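Local coordinates for hypothetical protein TTHA0849 (Thermus thermophilus, PDB 2D4R) that is of unknown function but, as a putative member of the START lipid-transfer superfamily, probably binds a lipid or a similar hydrophobic ligand, at residues K22-L27 against A45-R50; W91-L94 against G99-V102; V102-T107 against E132-G137. One frame throughout, in Å; residues are numbered along the deposited sequence.

Contact 1. Residues K22-L27 against A45-R50; sequences KDLEGL and ARTRSR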
loop_
_atom_site.group_PDB
_atom_site.type_symbol
_atom_site.label_atom_id
_atom_site.label_comp_id
_atom_site.label_asym_id
_atom_site.label_seq_id
_atom_site.Cartn_x
_atom_site.Cartn_y
_atom_site.Cartn_z
ATOM N N LYS A 22 -4.072 9.096 -0.611
ATOM C CA LYS A 22 -3.076 9.883 0.100
ATOM C C LYS A 22 -3.497 10.114 1.542
ATOM O O LYS A 22 -2.659 10.246 2.430
ATOM C CB LYS A 22 -2.872 11.222 -0.602
ATOM C CG LYS A 22 -1.839 12.108 0.054
ATOM C CD LYS A 22 -1.832 13.473 -0.584
ATOM C CE LYS A 22 -1.017 14.451 0.228
ATOM N NZ LYS A 22 -0.878 15.733 -0.503
ATOM N N ASP A 23 -4.804 10.161 1.768
ATOM C CA ASP A 23 -5.350 10.252 3.115
ATOM C C ASP A 23 -5.379 8.854 3.699
ATOM O O ASP A 23 -6.441 8.209 3.746
ATOM C CB ASP A 23 -6.768 10.825 3.077
ATOM C CG ASP A 23 -7.472 10.740 4.429
ATOM O OD1 ASP A 23 -6.785 10.660 5.466
ATOM O OD2 ASP A 23 -8.717 10.758 4.445
ATOM N N LEU A 24 -4.205 8.395 4.133
ATOM C CA LEU A 24 -4.029 7.019 4.574
ATOM C C LEU A 24 -4.963 6.690 5.731
ATOM O O LEU A 24 -5.512 5.593 5.808
ATOM C CB LEU A 24 -2.585 6.782 5.010
ATOM C CG LEU A 24 -1.501 7.031 3.967
ATOM C CD1 LEU A 24 -0.117 6.893 4.594
ATOM C CD2 LEU A 24 -1.675 6.053 2.857
ATOM N N GLU A 25 -5.150 7.643 6.632
ATOM C CA GLU A 25 -5.931 7.356 7.811
ATOM C C GLU A 25 -7.406 7.197 7.459
ATOM O O GLU A 25 -8.106 6.388 8.071
ATOM C CB GLU A 25 -5.710 8.448 8.845
ATOM C CG GLU A 25 -4.269 8.487 9.310
ATOM C CD GLU A 25 -4.102 9.236 10.603
ATOM O OE1 GLU A 25 -4.892 10.171 10.834
ATOM O OE2 GLU A 25 -3.187 8.891 11.383
ATOM N N GLY A 26 -7.864 7.944 6.455
ATOM C CA GLY A 26 -9.201 7.742 5.939
ATOM C C GLY A 26 -9.322 6.447 5.152
ATOM O O GLY A 26 -10.407 5.886 5.019
ATOM N N LEU A 27 -8.202 5.967 4.625
ATOM C CA LEU A 27 -8.194 4.743 3.831
ATOM C C LEU A 27 -8.221 3.535 4.763
ATOM O O LEU A 27 -8.766 2.487 4.422
ATOM C CB LEU A 27 -6.932 4.686 2.965
ATOM C CG LEU A 27 -6.982 4.066 1.563
ATOM C CD1 LEU A 27 -5.569 4.014 1.001
ATOM C CD2 LEU A 27 -7.576 2.689 1.598
ATOM N N ALA A 45 5.688 17.227 0.759
ATOM C CA ALA A 45 4.975 16.237 -0.038
ATOM C C ALA A 45 5.188 14.822 0.481
ATOM O O ALA A 45 4.808 13.863 -0.179
ATOM C CB ALA A 45 5.421 16.322 -1.492
ATOM N N ARG A 46 5.803 14.687 1.650
ATOM C CA ARG A 46 6.030 13.364 2.232
ATOM C C ARG A 46 5.422 13.209 3.623
ATOM O O ARG A 46 5.331 14.171 4.388
ATOM C CB ARG A 46 7.530 13.052 2.282
ATOM C CG ARG A 46 8.426 14.278 2.389
ATOM C CD ARG A 46 9.917 13.917 2.283
ATOM N NE ARG A 46 10.385 13.766 0.905
ATOM C CZ ARG A 46 10.825 14.768 0.147
ATOM N NH1 ARG A 46 10.859 16.007 0.622
ATOM N NH2 ARG A 46 11.242 14.531 -1.088
ATOM N N THR A 47 4.983 11.993 3.932
ATOM C CA THR A 47 4.561 11.661 5.282
ATOM C C THR A 47 5.394 10.510 5.784
ATOM O O THR A 47 6.132 9.885 5.020
ATOM C CB THR A 47 3.075 11.230 5.363
ATOM O OG1 THR A 47 2.834 10.163 4.444
ATOM C CG2 THR A 47 2.147 12.401 5.065
ATOM N N ARG A 48 5.278 10.247 7.084
ATOM C CA ARG A 48 5.792 9.028 7.685
ATOM C C ARG A 48 4.636 8.365 8.422
ATOM O O ARG A 48 3.842 9.037 9.087
ATOM C CB ARG A 48 6.950 9.337 8.656
ATOM C CG ARG A 48 7.674 8.072 9.141
ATOM C CD ARG A 48 8.847 8.355 10.105
ATOM N NE ARG A 48 9.967 8.985 9.413
ATOM C CZ ARG A 48 10.227 10.287 9.457
ATOM N NH1 ARG A 48 9.450 11.088 10.173
ATOM N NH2 ARG A 48 11.239 10.792 8.762
ATOM N N SER A 49 4.527 7.049 8.301
ATOM C CA SER A 49 3.397 6.347 8.885
ATOM C C SER A 49 3.816 5.019 9.511
ATOM O O SER A 49 4.781 4.390 9.070
ATOM C CB SER A 49 2.337 6.104 7.816
ATOM O OG SER A 49 2.862 5.317 6.766
ATOM N N ARG A 50 3.085 4.604 10.541
ATOM C CA ARG A 50 3.368 3.358 11.249
ATOM C C ARG A 50 2.288 2.325 10.921
ATOM O O ARG A 50 1.121 2.519 11.229
ATOM C CB ARG A 50 3.412 3.607 12.767
ATOM C CG ARG A 50 3.630 2.347 13.622
ATOM C CD ARG A 50 3.656 2.660 15.127
ATOM N NE ARG A 50 4.309 3.934 15.450
ATOM C CZ ARG A 50 5.607 4.079 15.719
ATOM N NH1 ARG A 50 6.415 3.026 15.707
ATOM N NH2 ARG A 50 6.101 5.280 16.000
#
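L24 reaches from the short helix 24-27 to the two small polar side chains of strand 46-55 that face it, S49 and T47. Its CD1 methyl does the touching: it stands 4.0 Å from S49 OG and 4.1 Å from S49 CB, and more loosely 4.4 Å from T47 OG1. The CG of L24 lies opposite the carbonyl carbon (chi1 -59°) and the chain then runs extended, which carries CD1 out towards the two hydroxyls, nearer that of S49. The contact is light van der Waals packing of a methyl against the S49 side chain, with T47 at its margin; 98 Å² is buried in all. Both hydroxyls are satisfied elsewhere, T47 OG1 and S49 OG each by a hydrogen bond with E66 OE1 on the adjoining strand 58-69, and S49 OG also by one with the indole NE1 of W51. L24 also packs on the side chain of E66, so its apolar side chain lies against the hydroxyls of T47 and S49 and the E66 that binds them. The arrangement belongs to the helix-grip fold of the Bet v 1-like clan, in which two short helices after the first strand, here 14-22 and 24-27, pack against the curved antiparallel sheet. Further out, D23 joins these two helices and sets the start of the second. It centres an inverse gamma turn, with a weak bond from L24 N to K22 O, and it is the N-cap of helix 24-27: G26 N donates to D23 OD1 at 3.1 Å, coming from above the carboxylate plane. The other oxygen, D23 OD2, forms a salt bridge with R141 of the long C-terminal helix. K22, at the end of helix 14-22, rests its side chain on W68 of strand 58-69.

Contact 2. Residues W91-L94 against G99-V102; sequences WVFL and GTRV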
loop_
_atom_site.group_PDB
_atom_site.type_symbol
_atom_site.label_atom_id
_atom_site.label_comp_id
_atom_site.label_asym_id
_atom_site.label_seq_id
_atom_site.Cartn_x
_atom_site.Cartn_y
_atom_site.Cartn_z
ATOM N N TRP A 91 2.894 3.701 -5.778
ATOM C CA TRP A 91 1.503 3.744 -6.225
ATOM C C TRP A 91 1.440 4.734 -7.401
ATOM O O TRP A 91 1.889 5.880 -7.285
ATOM C CB TRP A 91 0.574 4.252 -5.115
ATOM C CG TRP A 91 0.538 3.415 -3.849
ATOM C CD1 TRP A 91 1.589 3.119 -3.025
ATOM C CD2 TRP A 91 -0.628 2.860 -3.219
ATOM N NE1 TRP A 91 1.150 2.430 -1.925
ATOM C CE2 TRP A 91 -0.204 2.258 -2.015
ATOM C CE3 TRP A 91 -1.986 2.816 -3.556
ATOM C CZ2 TRP A 91 -1.088 1.626 -1.140
ATOM C CZ3 TRP A 91 -2.869 2.186 -2.685
ATOM C CH2 TRP A 91 -2.413 1.601 -1.489
ATOM N N VAL A 92 0.896 4.297 -8.530
ATOM C CA VAL A 92 0.667 5.212 -9.645
ATOM C C VAL A 92 -0.783 5.142 -10.106
ATOM O O VAL A 92 -1.425 4.091 -10.040
ATOM C CB VAL A 92 1.606 4.905 -10.861
ATOM C CG1 VAL A 92 3.077 5.089 -10.444
ATOM C CG2 VAL A 92 1.349 3.470 -11.396
ATOM N N PHE A 93 -1.295 6.279 -10.557
ATOM C CA PHE A 93 -2.701 6.394 -10.877
ATOM C C PHE A 93 -2.826 6.866 -12.311
ATOM O O PHE A 93 -2.538 8.013 -12.643
ATOM C CB PHE A 93 -3.373 7.363 -9.899
ATOM C CG PHE A 93 -3.174 6.982 -8.453
ATOM C CD1 PHE A 93 -1.925 7.126 -7.848
ATOM C CD2 PHE A 93 -4.223 6.453 -7.704
ATOM C CE1 PHE A 93 -1.726 6.746 -6.528
ATOM C CE2 PHE A 93 -4.032 6.071 -6.384
ATOM C CZ PHE A 93 -2.778 6.215 -5.791
ATOM N N LEU A 94 -3.248 5.949 -13.166
ATOM C CA LEU A 94 -3.227 6.181 -14.600
ATOM C C LEU A 94 -4.637 6.386 -15.143
ATOM O O LEU A 94 -5.587 5.755 -14.671
ATOM C CB LEU A 94 -2.592 4.982 -15.303
ATOM C CG LEU A 94 -1.248 4.487 -14.761
ATOM C CD1 LEU A 94 -0.902 3.145 -15.416
ATOM C CD2 LEU A 94 -0.166 5.523 -15.035
ATOM N N GLY A 99 -12.029 7.037 -15.537
ATOM C CA GLY A 99 -11.685 6.230 -14.384
ATOM C C GLY A 99 -10.191 6.083 -14.249
ATOM O O GLY A 99 -9.430 6.687 -14.998
ATOM N N THR A 100 -9.780 5.261 -13.293
ATOM C CA THR A 100 -8.386 5.166 -12.907
ATOM C C THR A 100 -7.873 3.730 -12.936
ATOM O O THR A 100 -8.454 2.839 -12.326
ATOM C CB THR A 100 -8.194 5.720 -11.486
ATOM O OG1 THR A 100 -8.722 7.047 -11.426
ATOM C CG2 THR A 100 -6.721 5.753 -11.116
ATOM N N ARG A 101 -6.774 3.505 -13.644
ATOM C CA ARG A 101 -6.048 2.259 -13.477
ATOM C C ARG A 101 -4.963 2.473 -12.422
ATOM O O ARG A 101 -3.963 3.166 -12.662
ATOM C CB ARG A 101 -5.419 1.825 -14.798
ATOM C CG ARG A 101 -4.648 0.522 -14.682
ATOM C CD ARG A 101 -5.087 -0.488 -15.714
ATOM N NE ARG A 101 -5.297 -1.800 -15.114
ATOM C CZ ARG A 101 -6.493 -2.322 -14.854
ATOM N NH1 ARG A 101 -6.589 -3.527 -14.302
ATOM N NH2 ARG A 101 -7.595 -1.645 -15.156
ATOM N N VAL A 102 -5.176 1.889 -11.245
ATOM C CA VAL A 102 -4.221 2.016 -10.158
ATOM C C VAL A 102 -3.228 0.863 -10.193
ATOM O O VAL A 102 -3.620 -0.309 -10.256
ATOM C CB VAL A 102 -4.936 2.052 -8.785
ATOM C CG1 VAL A 102 -3.919 2.188 -7.664
ATOM C CG2 VAL A 102 -5.898 3.230 -8.733
#
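The ring of F93 is met at its edge, near its plane, by T100 CG2, and obliquely by V102 CG2, 3.8 Å from F93 CD2; Y18 of helix 14-22 makes an edge-to-face pair with the same ring. T100 CG2 also lies 3.9 Å from F93 CB. The F93 and V102 side chains run alongside each other on one face of the sheet, as a non-hydrogen-bonded antiparallel pair in the hairpin of strands 86-95 and 100-109. With V102 CG1 anti to the backbone N (chi1 -180°), both methyls come near F93 CE2. Replacing V102 by a glycine would probably open a gap beside CD2 and CE2 of the F93 ring. The next pair, L94 with R101, is hydrogen-bonded: L94 N reaches R101 O at 2.9 Å from above the carbonyl plane, and R101 N gives a shorter bond of 2.7 Å to L94 O, tilted 16° from that carbonyl's plane. CA-H...O contacts from T100 CA to L94 O and from V102 CA to V92 O supplement these bonds between the strands. L94 CB and CG lean over R101 O, with CB 3.5 Å away. The polar ends turn elsewhere: T100 OG1 bonds to A12 O, while the bent chain of R101 leads NH2 to a salt bridge with E96. The chemistry is thus divided by face, F93 and V102 joining the apolar interior with V17 and L138, and L94 and R101 making the more open, partly charged side.

Contact 3. Residues V102-T107 against E132-G137; sequences VVLTLT and ESLLKG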
loop_
_atom_site.group_PDB
_atom_site.type_symbol
_atom_site.label_atom_id
_atom_site.label_comp_id
_atom_site.label_asym_id
_atom_site.label_seq_id
_atom_site.Cartn_x
_atom_site.Cartn_y
_atom_site.Cartn_z
ATOM N N VAL A 102 -5.176 1.889 -11.245
ATOM C CA VAL A 102 -4.221 2.016 -10.158
ATOM C C VAL A 102 -3.228 0.863 -10.193
ATOM O O VAL A 102 -3.620 -0.309 -10.256
ATOM C CB VAL A 102 -4.936 2.052 -8.785
ATOM C CG1 VAL A 102 -3.919 2.188 -7.664
ATOM C CG2 VAL A 102 -5.898 3.230 -8.733
ATOM N N VAL A 103 -1.943 1.205 -10.169
ATOM C CA VAL A 103 -0.886 0.202 -10.183
ATOM C C VAL A 103 -0.024 0.288 -8.929
ATOM O O VAL A 103 0.545 1.333 -8.621
ATOM C CB VAL A 103 0.025 0.366 -11.406
ATOM C CG1 VAL A 103 0.980 -0.819 -11.498
ATOM C CG2 VAL A 103 -0.818 0.509 -12.662
ATOM N N LEU A 104 0.066 -0.824 -8.213
ATOM C CA LEU A 104 0.820 -0.872 -6.970
ATOM C C LEU A 104 1.954 -1.885 -7.065
ATOM O O LEU A 104 1.723 -3.081 -7.245
ATOM C CB LEU A 104 -0.105 -1.239 -5.805
ATOM C CG LEU A 104 0.545 -1.446 -4.437
ATOM C CD1 LEU A 104 1.393 -0.239 -4.084
ATOM C CD2 LEU A 104 -0.538 -1.675 -3.388
ATOM N N THR A 105 3.179 -1.399 -6.926
ATOM C CA THR A 105 4.359 -2.233 -7.072
ATOM C C THR A 105 5.115 -2.250 -5.748
ATOM O O THR A 105 5.407 -1.188 -5.177
ATOM C CB THR A 105 5.281 -1.651 -8.159
ATOM O OG1 THR A 105 4.496 -1.315 -9.304
ATOM C CG2 THR A 105 6.357 -2.645 -8.552
ATOM N N LEU A 106 5.447 -3.450 -5.278
ATOM C CA LEU A 106 6.053 -3.631 -3.959
ATOM C C LEU A 106 7.258 -4.577 -3.980
ATOM O O LEU A 106 7.128 -5.773 -4.242
ATOM C CB LEU A 106 5.001 -4.161 -2.981
ATOM C CG LEU A 106 5.457 -4.532 -1.569
ATOM C CD1 LEU A 106 6.144 -3.357 -0.887
ATOM C CD2 LEU A 106 4.256 -4.981 -0.778
ATOM N N THR A 107 8.434 -4.029 -3.703
ATOM C CA THR A 107 9.624 -4.837 -3.487
ATOM C C THR A 107 9.828 -4.990 -1.994
ATOM O O THR A 107 9.875 -4.009 -1.261
ATOM C CB THR A 107 10.867 -4.162 -4.093
ATOM O OG1 THR A 107 10.716 -4.097 -5.511
ATOM C CG2 THR A 107 12.151 -4.920 -3.714
ATOM N N GLU A 132 -3.048 -6.634 -3.492
ATOM C CA GLU A 132 -4.336 -6.735 -4.173
ATOM C C GLU A 132 -5.453 -6.211 -3.269
ATOM O O GLU A 132 -6.367 -5.514 -3.730
ATOM C CB GLU A 132 -4.618 -8.190 -4.552
ATOM C CG GLU A 132 -3.968 -8.640 -5.846
ATOM C CD GLU A 132 -4.106 -10.136 -6.069
ATOM O OE1 GLU A 132 -3.407 -10.672 -6.953
ATOM O OE2 GLU A 132 -4.911 -10.776 -5.356
ATOM N N SER A 133 -5.364 -6.535 -1.980
ATOM C CA SER A 133 -6.369 -6.107 -1.007
ATOM C C SER A 133 -6.241 -4.631 -0.655
ATOM O O SER A 133 -7.236 -3.967 -0.380
ATOM C CB SER A 133 -6.257 -6.926 0.278
ATOM O OG SER A 133 -5.149 -6.497 1.046
ATOM N N LEU A 134 -5.016 -4.118 -0.652
ATOM C CA LEU A 134 -4.833 -2.694 -0.412
ATOM C C LEU A 134 -5.568 -1.924 -1.497
ATOM O O LEU A 134 -6.101 -0.847 -1.249
ATOM C CB LEU A 134 -3.340 -2.317 -0.395
ATOM C CG LEU A 134 -2.551 -2.615 0.894
ATOM C CD1 LEU A 134 -1.159 -2.019 0.805
ATOM C CD2 LEU A 134 -3.272 -2.030 2.100
ATOM N N LEU A 135 -5.620 -2.497 -2.693
ATOM C CA LEU A 135 -6.241 -1.821 -3.833
ATOM C C LEU A 135 -7.758 -2.001 -3.891
ATOM O O LEU A 135 -8.481 -1.109 -4.324
ATOM C CB LEU A 135 -5.639 -2.326 -5.139
ATOM C CG LEU A 135 -4.215 -1.913 -5.479
ATOM C CD1 LEU A 135 -3.975 -2.229 -6.954
ATOM C CD2 LEU A 135 -4.014 -0.438 -5.212
ATOM N N LYS A 136 -8.234 -3.163 -3.468
ATOM C CA LYS A 136 -9.667 -3.399 -3.399
ATOM C C LYS A 136 -10.244 -2.552 -2.266
ATOM O O LYS A 136 -11.372 -2.072 -2.347
ATOM C CB LYS A 136 -9.939 -4.891 -3.159
ATOM C CG LYS A 136 -11.407 -5.280 -3.181
ATOM C CD LYS A 136 -12.015 -5.215 -1.783
ATOM C CE LYS A 136 -13.413 -5.790 -1.788
ATOM N NZ LYS A 136 -13.428 -7.116 -2.460
ATOM N N GLY A 137 -9.454 -2.366 -1.214
ATOM C CA GLY A 137 -9.856 -1.482 -0.140
ATOM C C GLY A 137 -9.903 -0.026 -0.579
ATOM O O GLY A 137 -10.727 0.739 -0.086
#
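L135 holds CG beside its backbone N (chi1 -72°) and continues extended, while L104 swings CG away from its own N (chi1 175°); these turns bring the leucine branches together over the strand. L135 CD2 is the main point of touch, 3.6 Å from V102 CG1 and 4.0 Å from L104 CB, so it touches two side chains that project from alternate residues of one strand. Its twin methyl, L135 CD1, lies over the backbone at 3.8 Å from V102 O. One residue earlier on the helix, L134 offers its CB to L104 CD2 at 4.1 Å. The L104 side chain crosses both leucines obliquely. This is the grip of the helix-grip fold: the long C-terminal helix 120-144 packs on the concave face of the antiparallel sheet, its segment running roughly antiparallel to strand 102-107 (150° between N-to-C directions, axes 9.4 Å apart). The touching residues are all buried, and the contact is apolar packing throughout. W91 on the neighbouring strand and V131, a turn earlier on the helix, also touch L104, while R8 of strand 3-10 borders L135.

Contacts 2 and 3 are directly continuous, with centres about 10 Å apart and V102 common to both: its methyls serve the F93 ring in one and L135 in the other. W91 bridges them further, its CZ3 3.8 Å from L135 CD2, and V92 O lies 2.9 Å from V103 N, probably hydrogen-bonded. Contact 1 sits on the same sheet, its centre about 18 Å from that of contact 2 without touching it, but it meets contact 3 where L27 CD2 packs at 4.1 Å on G137 O. In relatives a hydrophobic pocket lies between sheet and long helix; a similar site is probable here.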